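Local coordinates for protein cyclic GMP-AMP synthase-like receptor (Tribolium castaneum, PDB 7LT2) that senses double-stranded RNA in the cytoplasm and then makes the cyclic dinucleotide 2',3'-cGAMP from ATP and GTP in innate immunity, at residues G62-G66 with K67-F71. Residues are numbered along the deposited sequence; the frame is centred on the assembly and turned at random.
Sequences GLKVG and KPEEF
Lys64 reaches across the loop to Pro68 and Glu69, spanning a bend at Gly66 and Lys67. Its CG stands anti to the backbone N (chi1 177°) and the chain bends once, at chi2 (62°), which carries the aliphatic part slantwise past Pro68. There Lys64 CG lies 3.9 Å from Pro68 CA, and Lys64 CE passes 3.5 Å from Lys67 O. The ammonium stops short of a direct salt bridge: Lys64 NZ and Glu69 OE1 are 4.3 Å apart, and two waters fill the step. One accepts from Lys64 NZ at 2.7 Å and donates to Glu69 OE1; the other donates to Glu69 OE1 at 2.6 Å but is held only weakly by Lys64 NZ. The other carboxylate oxygen, Glu69 OE2, faces Lys67 NZ in a long salt bridge of 3.7 Å, the Lys67 chain curling back through bends at chi3 and chi4. Glu69 thus sits between two lysine ammonium groups, which probably help to hold its carboxylate in place. Gly66 carries the chain round the bend at a positive phi (83°) with an extended psi, a combination suited to glycine. Pro68 packs on Phe59 and Met190, while Val65 turns away onto helix 258-272. The loop joins helix 58-61, which ends in a Schellman motif at Gly62, to strand 70-77, where Glu70, with Asp72, probably binds the catalytic magnesium, as in related cGAS-like nucleotidyltransferases.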
ATOM      1  N   GLY A  62      -5.764   2.564  -7.116  1.00 16.62           N
ATOM      2  CA  GLY A  62      -6.075   3.381  -8.275  1.00 15.61           C
ATOM      3  C   GLY A  62      -5.359   4.711  -8.284  1.00 17.84           C
ATOM      4  O   GLY A  62      -5.836   5.662  -8.912  1.00 16.77           O
ATOM      5  N   LEU A  63      -4.214   4.799  -7.605  1.00 17.45           N
ATOM      6  CA  LEU A  63      -3.481   6.050  -7.441  1.00 17.71           C
ATOM      7  C   LEU A  63      -2.059   5.984  -7.988  1.00 17.92           C
ATOM      8  O   LEU A  63      -1.264   6.897  -7.725  1.00 19.39           O
ATOM      9  CB  LEU A  63      -3.438   6.444  -5.959  1.00 15.04           C
ATOM     10  CG  LEU A  63      -4.771   6.723  -5.264  1.00 15.69           C
ATOM     11  CD1 LEU A  63      -4.532   6.984  -3.780  1.00 17.70           C
ATOM     12  CD2 LEU A  63      -5.491   7.896  -5.911  1.00 18.22           C
ATOM     13  N   LYS A  64      -1.714   4.944  -8.745  1.00 16.67           N
ATOM     14  CA  LYS A  64      -0.363   4.812  -9.278  1.00 15.91           C
ATOM     15  C   LYS A  64      -0.165   5.732 -10.479  1.00 17.08           C
ATOM     16  O   LYS A  64      -0.986   5.746 -11.402  1.00 19.85           O
ATOM     17  CB  LYS A  64      -0.084   3.359  -9.674  1.00 18.62           C
ATOM     18  CG  LYS A  64       1.293   3.131 -10.315  1.00 19.76           C
ATOM     19  CD  LYS A  64       2.426   3.491  -9.357  1.00 18.72           C
ATOM     20  CE  LYS A  64       3.783   3.365 -10.031  1.00 21.82           C
ATOM     21  NZ  LYS A  64       4.866   3.949  -9.205  1.00 29.31           N
ATOM     22  N   VAL A  65       0.925   6.497 -10.457  1.00 16.10           N
ATOM     23  CA  VAL A  65       1.327   7.343 -11.576  1.00 19.23           C
ATOM     24  C   VAL A  65       2.271   6.545 -12.468  1.00 18.28           C
ATOM     25  O   VAL A  65       3.327   6.089 -12.015  1.00 19.80           O
ATOM     26  CB  VAL A  65       2.003   8.629 -11.080  1.00 17.17           C
ATOM     27  CG1 VAL A  65       2.527   9.447 -12.255  1.00 19.64           C
ATOM     28  CG2 VAL A  65       1.040   9.448 -10.234  1.00 21.03           C
ATOM     29  N   GLY A  66       1.902   6.382 -13.738  1.00 21.20           N
ATOM     30  CA  GLY A  66       2.773   5.697 -14.674  1.00 21.81           C
ATOM     31  C   GLY A  66       2.638   4.184 -14.607  1.00 19.16           C
ATOM     32  O   GLY A  66       1.659   3.638 -14.097  1.00 18.40           O
ATOM     33  N   LYS A  67       3.648   3.502 -15.138  1.00 18.56           N
ATOM     34  CA  LYS A  67       3.611   2.040 -15.186  1.00 16.99           C
ATOM     35  C   LYS A  67       3.707   1.464 -13.777  1.00 17.60           C
ATOM     36  O   LYS A  67       4.644   1.791 -13.041  1.00 18.53           O
ATOM     37  CB  LYS A  67       4.749   1.493 -16.051  1.00 19.87           C
ATOM     38  CG  LYS A  67       4.751  -0.032 -16.156  1.00 18.86           C
ATOM     39  CD  LYS A  67       5.880  -0.553 -17.026  1.00 23.41           C
ATOM     40  CE  LYS A  67       7.230  -0.130 -16.495  1.00 30.15           C
ATOM     41  NZ  LYS A  67       7.514  -0.742 -15.172  1.00 44.40           N
ATOM     42  N   PRO A  68       2.771   0.609 -13.368  1.00 16.89           N
ATOM     43  CA  PRO A  68       2.882  -0.010 -12.043  1.00 16.46           C
ATOM     44  C   PRO A  68       4.066  -0.959 -11.986  1.00 17.17           C
ATOM     45  O   PRO A  68       4.422  -1.609 -12.973  1.00 19.95           O
ATOM     46  CB  PRO A  68       1.551  -0.757 -11.879  1.00 16.54           C
ATOM     47  CG  PRO A  68       1.031  -0.944 -13.254  1.00 20.62           C
ATOM     48  CD  PRO A  68       1.569   0.181 -14.101  1.00 17.35           C
ATOM     49  N   GLU A  69       4.697  -1.012 -10.811  1.00 16.46           N
ATOM     50  CA  GLU A  69       5.933  -1.767 -10.660  1.00 17.70           C
ATOM     51  C   GLU A  69       5.894  -2.758  -9.503  1.00 17.48           C
ATOM     52  O   GLU A  69       6.550  -3.803  -9.576  1.00 16.75           O
ATOM     53  CB  GLU A  69       7.114  -0.810 -10.494  1.00 17.37           C
ATOM     54  CG  GLU A  69       7.548  -0.198 -11.816  1.00 22.73           C
ATOM     55  CD  GLU A  69       8.414   1.028 -11.646  1.00 35.28           C
ATOM     56  OE1 GLU A  69       8.291   1.704 -10.605  1.00 36.54           O
ATOM     57  OE2 GLU A  69       9.216   1.315 -12.559  1.00 39.72           O
ATOM     58  N   GLU A  70       5.134  -2.461  -8.448  1.00 19.35           N
ATOM     59  CA  GLU A  70       5.103  -3.351  -7.289  1.00 19.59           C
ATOM     60  C   GLU A  70       3.820  -3.138  -6.499  1.00 18.03           C
ATOM     61  O   GLU A  70       3.164  -2.102  -6.613  1.00 20.93           O
ATOM     62  CB  GLU A  70       6.312  -3.122  -6.378  1.00 21.50           C
ATOM     63  CG  GLU A  70       6.397  -1.706  -5.829  1.00 22.19           C
ATOM     64  CD  GLU A  70       7.472  -1.554  -4.774  1.00 30.14           C
ATOM     65  OE1 GLU A  70       7.555  -2.427  -3.883  1.00 32.88           O
ATOM     66  OE2 GLU A  70       8.228  -0.563  -4.834  1.00 30.37           O
ATOM     67  N   PHE A  71       3.474  -4.141  -5.690  1.00 17.81           N
ATOM     68  CA  PHE A  71       2.485  -3.965  -4.635  1.00 16.80           C
ATOM     69  C   PHE A  71       2.801  -4.933  -3.502  1.00 18.32           C
ATOM     70  O   PHE A  71       3.685  -5.788  -3.611  1.00 18.28           O
ATOM     71  CB  PHE A  71       1.039  -4.140  -5.141  1.00 19.22           C
ATOM     72  CG  PHE A  71       0.679  -5.543  -5.564  1.00 18.59           C
ATOM     73  CD1 PHE A  71       0.906  -5.966  -6.863  1.00 23.66           C
ATOM     74  CD2 PHE A  71       0.066  -6.414  -4.678  1.00 20.29           C
ATOM     75  CE1 PHE A  71       0.553  -7.244  -7.266  1.00 25.91           C
ATOM     76  CE2 PHE A  71      -0.287  -7.697  -5.073  1.00 22.02           C
ATOM     77  CZ  PHE A  71      -0.040  -8.111  -6.369  1.00 24.47           C
TER
HETATM   78  O   HOH W   1       7.077   4.494 -10.630  1.00 35.95           O
HETATM   79  O   HOH W   2       7.219   1.719  -8.222  1.00 38.39           O